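Local coordinates for aminomethyltransferase (Bartonella henselae, PDB 3GIR), which belongs to the glycine cleavage T-protein family, with a folate-binding type domain followed by a C-terminal barrel domain, at residues A74-A88 / V167-Q181. Sequence-based numbering, arbitrary orientation. Where two conformers were deposited one is given.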
loop_
_atom_site.group_PDB
_atom_site.type_symbol
_atom_site.label_atom_id
_atom_site.label_comp_id
_atom_site.label_asym_id
_atom_site.label_seq_id
_atom_site.Cartn_x
_atom_site.Cartn_y
_atom_site.Cartn_z
ATOM N N ALA A 74 10.945 -1.467 16.239
ATOM C CA ALA A 74 11.554 -2.110 17.438
ATOM C C ALA A 74 10.650 -3.099 18.162
ATOM O O ALA A 74 11.159 -4.001 18.878
ATOM C CB ALA A 74 12.047 -1.014 18.379
ATOM N N HIS A 75 9.324 -2.971 17.983
ATOM C CA HIS A 75 8.334 -3.612 18.829
ATOM C C HIS A 75 7.135 -4.060 17.975
ATOM O O HIS A 75 7.308 -4.818 17.043
ATOM C CB HIS A 75 7.922 -2.706 20.021
ATOM C CG HIS A 75 9.046 -2.414 20.957
ATOM N ND1 HIS A 75 9.663 -3.403 21.715
ATOM C CD2 HIS A 75 9.722 -1.266 21.192
ATOM C CE1 HIS A 75 10.675 -2.857 22.373
ATOM N NE2 HIS A 75 10.740 -1.566 22.070
ATOM N N ALA A 76 5.936 -3.540 18.253
ATOM C CA ALA A 76 4.762 -3.859 17.442
ATOM C C ALA A 76 3.853 -2.622 17.434
ATOM O O ALA A 76 3.513 -2.062 18.477
ATOM C CB ALA A 76 4.023 -5.055 18.019
ATOM N N GLY A 77 3.533 -2.148 16.236
ATOM C CA GLY A 77 2.645 -1.017 16.062
ATOM C C GLY A 77 1.299 -1.502 15.568
ATOM O O GLY A 77 1.208 -2.399 14.751
ATOM N N LEU A 78 0.259 -0.911 16.107
ATOM C CA LEU A 78 -1.125 -1.209 15.746
ATOM C C LEU A 78 -1.666 -0.006 14.957
ATOM O O LEU A 78 -1.632 1.148 15.399
ATOM C CB LEU A 78 -1.997 -1.424 17.007
ATOM C CG LEU A 78 -3.424 -1.928 16.726
ATOM C CD1 LEU A 78 -3.453 -3.346 16.056
ATOM C CD2 LEU A 78 -4.235 -1.895 18.105
ATOM N N PHE A 79 -2.172 -0.286 13.770
ATOM C CA PHE A 79 -2.673 0.711 12.842
ATOM C C PHE A 79 -4.133 0.414 12.535
ATOM O O PHE A 79 -4.472 -0.688 12.118
ATOM C CB PHE A 79 -1.913 0.687 11.501
ATOM C CG PHE A 79 -0.417 0.833 11.582
ATOM C CD1 PHE A 79 0.210 1.968 11.092
ATOM C CD2 PHE A 79 0.363 -0.202 12.094
ATOM C CE1 PHE A 79 1.601 2.086 11.140
ATOM C CE2 PHE A 79 1.731 -0.036 12.172
ATOM C CZ PHE A 79 2.330 1.109 11.708
ATOM N N ASP A 80 -4.995 1.422 12.722
ATOM C CA ASP A 80 -6.354 1.293 12.294
ATOM C C ASP A 80 -6.442 1.722 10.836
ATOM O O ASP A 80 -6.331 2.914 10.489
ATOM C CB ASP A 80 -7.308 2.150 13.159
ATOM C CG ASP A 80 -8.751 1.887 12.830
ATOM O OD1 ASP A 80 -9.045 1.207 11.801
ATOM O OD2 ASP A 80 -9.633 2.415 13.575
ATOM N N ILE A 81 -6.645 0.742 9.948
ATOM C CA ILE A 81 -6.707 0.931 8.524
ATOM C C ILE A 81 -8.103 0.544 7.991
ATOM O O ILE A 81 -8.271 0.089 6.870
ATOM C CB ILE A 81 -5.511 0.248 7.776
ATOM C CG1 ILE A 81 -5.450 -1.204 8.104
ATOM C CG2 ILE A 81 -4.195 0.974 8.173
ATOM C CD1 ILE A 81 -4.417 -1.922 7.180
ATOM N N SER A 82 -9.127 0.863 8.794
ATOM C CA SER A 82 -10.508 0.529 8.498
ATOM C C SER A 82 -11.077 1.382 7.385
ATOM O O SER A 82 -12.219 1.174 6.995
ATOM C CB SER A 82 -11.401 0.661 9.742
ATOM O OG SER A 82 -10.985 -0.249 10.750
ATOM N N HIS A 83 -10.320 2.370 6.899
ATOM C CA HIS A 83 -10.657 3.176 5.744
ATOM C C HIS A 83 -10.433 2.414 4.452
ATOM O O HIS A 83 -11.036 2.741 3.419
ATOM C CB HIS A 83 -9.901 4.519 5.794
ATOM C CG HIS A 83 -8.426 4.401 5.712
ATOM N ND1 HIS A 83 -7.718 3.406 6.355
ATOM C CD2 HIS A 83 -7.492 5.106 5.010
ATOM C CE1 HIS A 83 -6.424 3.529 6.102
ATOM N NE2 HIS A 83 -6.255 4.548 5.267
ATOM N N MET A 84 -9.581 1.404 4.474
ATOM C CA MET A 84 -9.401 0.474 3.347
ATOM C C MET A 84 -10.656 -0.377 3.216
ATOM O O MET A 84 -11.468 -0.458 4.132
ATOM C CB MET A 84 -8.224 -0.485 3.574
ATOM C CG MET A 84 -6.857 0.156 3.874
ATOM S SD MET A 84 -6.107 1.208 2.582
ATOM C CE MET A 84 -5.247 0.075 1.574
ATOM N N LYS A 85 -10.827 -0.994 2.053
ATOM C CA LYS A 85 -12.046 -1.726 1.714
ATOM C C LYS A 85 -11.745 -3.116 1.234
ATOM O O LYS A 85 -10.933 -3.295 0.334
ATOM C CB LYS A 85 -12.896 -0.992 0.650
ATOM C CG LYS A 85 -14.313 -1.448 0.558
ATOM C CD LYS A 85 -15.131 -0.977 1.784
ATOM C CE LYS A 85 -16.562 -1.383 1.725
ATOM N NZ LYS A 85 -17.275 -0.798 2.913
ATOM N N LEU A 86 -12.420 -4.077 1.848
ATOM C CA LEU A 86 -12.370 -5.481 1.419
ATOM C C LEU A 86 -13.522 -5.702 0.459
ATOM O O LEU A 86 -14.677 -5.315 0.753
ATOM C CB LEU A 86 -12.560 -6.397 2.617
ATOM C CG LEU A 86 -11.253 -6.801 3.270
ATOM C CD1 LEU A 86 -10.631 -5.614 3.924
ATOM C CD2 LEU A 86 -11.593 -7.950 4.262
ATOM N N ILE A 87 -13.208 -6.254 -0.696
ATOM C CA ILE A 87 -14.185 -6.651 -1.657
ATOM C C ILE A 87 -14.024 -8.164 -1.900
ATOM O O ILE A 87 -12.962 -8.641 -2.325
ATOM C CB ILE A 87 -13.924 -5.893 -2.941
ATOM C CG1 ILE A 87 -14.153 -4.382 -2.772
ATOM C CG2 ILE A 87 -14.890 -6.366 -4.082
ATOM C CD1 ILE A 87 -13.642 -3.460 -3.939
ATOM N N ALA A 88 -15.104 -8.912 -1.627
ATOM C CA ALA A 88 -15.128 -10.368 -1.911
ATOM C C ALA A 88 -15.553 -10.607 -3.351
ATOM O O ALA A 88 -16.414 -9.870 -3.925
ATOM C CB ALA A 88 -16.058 -11.095 -0.985
ATOM N N VAL A 167 -19.450 -9.674 -6.956
ATOM C CA VAL A 167 -18.498 -8.754 -6.335
ATOM C C VAL A 167 -19.271 -8.107 -5.206
ATOM O O VAL A 167 -20.335 -7.518 -5.441
ATOM C CB VAL A 167 -18.100 -7.673 -7.388
ATOM C CG1 VAL A 167 -17.088 -6.698 -6.886
ATOM C CG2 VAL A 167 -17.533 -8.389 -8.665
ATOM N N ILE A 168 -18.728 -8.169 -3.983
ATOM C CA ILE A 168 -19.426 -7.750 -2.791
ATOM C C ILE A 168 -18.493 -6.855 -1.923
ATOM O O ILE A 168 -17.484 -7.342 -1.467
ATOM C CB ILE A 168 -19.846 -8.978 -1.918
ATOM C CG1 ILE A 168 -20.591 -9.999 -2.788
ATOM C CG2 ILE A 168 -20.707 -8.500 -0.721
ATOM C CD1 ILE A 168 -20.743 -11.343 -2.108
ATOM N N ALA A 169 -18.917 -5.621 -1.650
ATOM C CA ALA A 169 -18.168 -4.731 -0.763
ATOM C C ALA A 169 -18.499 -5.125 0.674
ATOM O O ALA A 169 -19.643 -5.252 1.018
ATOM C CB ALA A 169 -18.537 -3.278 -1.034
ATOM N N LEU A 170 -17.488 -5.402 1.492
ATOM C CA LEU A 170 -17.701 -5.851 2.850
ATOM C C LEU A 170 -17.589 -4.718 3.844
ATOM O O LEU A 170 -16.810 -3.750 3.646
ATOM C CB LEU A 170 -16.727 -6.942 3.188
ATOM C CG LEU A 170 -16.625 -8.202 2.318
ATOM C CD1 LEU A 170 -15.624 -9.223 2.808
ATOM C CD2 LEU A 170 -17.999 -8.862 2.226
ATOM N N GLU A 171 -18.361 -4.831 4.920
ATOM C CA GLU A 171 -18.253 -3.907 6.063
ATOM C C GLU A 171 -17.355 -4.542 7.123
ATOM O O GLU A 171 -17.694 -5.553 7.723
ATOM C CB GLU A 171 -19.630 -3.617 6.660
ATOM C CG GLU A 171 -19.591 -2.523 7.696
ATOM C CD GLU A 171 -20.950 -1.882 8.019
ATOM O OE1 GLU A 171 -21.959 -2.632 8.074
ATOM O OE2 GLU A 171 -21.008 -0.632 8.245
ATOM N N ARG A 172 -16.181 -3.948 7.295
ATOM C CA ARG A 172 -15.190 -4.493 8.197
ATOM C C ARG A 172 -14.363 -3.454 8.864
ATOM O O ARG A 172 -14.167 -2.338 8.351
ATOM C CB ARG A 172 -14.194 -5.354 7.382
ATOM C CG ARG A 172 -14.744 -6.586 6.705
ATOM C CD ARG A 172 -15.098 -7.660 7.627
ATOM N NE ARG A 172 -15.583 -8.870 6.955
ATOM C CZ ARG A 172 -16.851 -9.139 6.668
ATOM N NH1 ARG A 172 -17.800 -8.267 6.930
ATOM N NH2 ARG A 172 -17.208 -10.292 6.092
ATOM N N VAL A 173 -13.819 -3.814 10.022
ATOM C CA VAL A 173 -12.642 -3.127 10.581
ATOM C C VAL A 173 -11.449 -3.857 10.065
ATOM O O VAL A 173 -11.461 -5.069 9.937
ATOM C CB VAL A 173 -12.696 -3.072 12.123
ATOM C CG1 VAL A 173 -11.302 -2.897 12.770
ATOM C CG2 VAL A 173 -13.643 -1.972 12.529
ATOM N N LEU A 174 -10.387 -3.115 9.774
ATOM C CA LEU A 174 -9.134 -3.654 9.335
ATOM C C LEU A 174 -8.047 -3.038 10.210
ATOM O O LEU A 174 -7.932 -1.792 10.317
ATOM C CB LEU A 174 -8.830 -3.320 7.854
ATOM C CG LEU A 174 -7.592 -4.040 7.232
ATOM C CD1 LEU A 174 -7.704 -5.540 7.146
ATOM C CD2 LEU A 174 -7.417 -3.409 5.831
ATOM N N LEU A 175 -7.253 -3.888 10.853
ATOM C CA LEU A 175 -6.148 -3.491 11.742
ATOM C C LEU A 175 -4.880 -4.064 11.168
ATOM O O LEU A 175 -4.877 -5.191 10.768
ATOM C CB LEU A 175 -6.322 -4.004 13.170
ATOM C CG LEU A 175 -7.621 -3.621 13.854
ATOM C CD1 LEU A 175 -7.787 -4.362 15.197
ATOM C CD2 LEU A 175 -7.605 -2.154 14.089
ATOM N N ALA A 176 -3.790 -3.321 11.166
ATOM C CA ALA A 176 -2.482 -3.865 10.878
ATOM C C ALA A 176 -1.681 -3.918 12.170
ATOM O O ALA A 176 -1.686 -3.013 12.940
ATOM C CB ALA A 176 -1.759 -2.944 9.868
ATOM N N LEU A 177 -0.963 -5.036 12.359
ATOM C CA LEU A 177 -0.113 -5.250 13.564
ATOM C C LEU A 177 1.246 -5.559 12.970
ATOM O O LEU A 177 1.460 -6.612 12.374
ATOM C CB LEU A 177 -0.579 -6.419 14.398
ATOM C CG LEU A 177 0.262 -6.703 15.630
ATOM C CD1 LEU A 177 0.054 -5.599 16.694
ATOM C CD2 LEU A 177 -0.196 -8.067 16.192
ATOM N N GLN A 178 2.214 -4.660 13.137
ATOM C CA GLN A 178 3.464 -4.655 12.360
ATOM C C GLN A 178 4.673 -4.460 13.252
ATOM O O GLN A 178 4.649 -3.702 14.194
ATOM C CB GLN A 178 3.476 -3.526 11.338
ATOM C CG GLN A 178 2.308 -3.546 10.411
ATOM C CD GLN A 178 2.475 -4.572 9.287
ATOM O OE1 GLN A 178 3.467 -4.518 8.510
ATOM N NE2 GLN A 178 1.430 -5.415 9.097
ATOM N N GLY A 179 5.774 -5.159 12.927
ATOM C CA GLY A 179 7.016 -5.036 13.646
ATOM C C GLY A 179 7.618 -6.401 14.048
ATOM O O GLY A 179 6.968 -7.451 13.931
ATOM N N PRO A 180 8.822 -6.347 14.608
ATOM C CA PRO A 180 9.482 -7.587 14.986
ATOM C C PRO A 180 8.861 -8.342 16.092
ATOM O O PRO A 180 9.126 -9.565 16.174
ATOM C CB PRO A 180 10.899 -7.122 15.345
ATOM C CG PRO A 180 10.699 -5.677 15.758
ATOM C CD PRO A 180 9.704 -5.196 14.758
ATOM N N GLN A 181 8.012 -7.705 16.889
ATOM C CA GLN A 181 7.290 -8.397 17.932
ATOM C C GLN A 181 5.848 -8.731 17.588
ATOM O O GLN A 181 5.091 -9.265 18.385
ATOM C CB GLN A 181 7.441 -7.707 19.245
ATOM C CG GLN A 181 8.875 -7.553 19.732
ATOM C CD GLN A 181 8.983 -6.775 21.026
ATOM O OE1 GLN A 181 8.352 -5.747 21.257
ATOM N NE2 GLN A 181 9.833 -7.298 21.933
HETATM O O HOH W 1 -14.665 0.571 8.354
HETATM O O HOH W 2 -12.682 -2.101 5.968
HETATM O O HOH W 3 -16.001 -1.324 5.779
HETATM O O HOH W 4 -14.017 -3.642 4.161
#
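L174 reaches I81 and S82 where two antiparallel strand pairings, 76-80 with 173-178 and 85-88 with 167-169, are separated by loops. Its CB lies against the carbonyl O of I81; CG, anti to the backbone N (chi1 -171°), meets CG1 and CD1 of I81. At the tip, L174 CD2 packs against I81 CD1 at 3.6 Å and also touches M84 CB, with L86 CD1 a little farther off, while A224 of the neighbouring strand 220-225 adds to this apolar cluster. I81 CD1 goes on to A176 CB, 3.9 Å away.

The backbone of L174 is held by different means at its two ends. Its O accepts from I81 N, and its N donates to the hydroxyl OG of S82 at 3.1 Å. That hydroxyl in turn donates to the syn lone pair of D80 OD1 (2.6 Å), which also takes the S82 N-H in an Asx turn; D80 OD2 is bonded to H42. One carboxylate thus fixes the serine that replaces a backbone partner.

From the end of the type I turn 81-84 onward, water bridges the two chains: one molecule lies between M84 O and R172 O, within hydrogen-bonding distance of each, and another links L86 N with L170 O. At the far end H75 ND1 donates to Q181 OE1 (2.7 Å); OE1 lies in the imidazole plane, whereas ND1 approaches from 49° above the plane of the Q181 amide carbonyl. The chemistry implies that the two sheets of the folate-binding domain are joined by a succession of discrete polar links, with a serine hydroxyl and waters standing in where direct backbone pairing lapses.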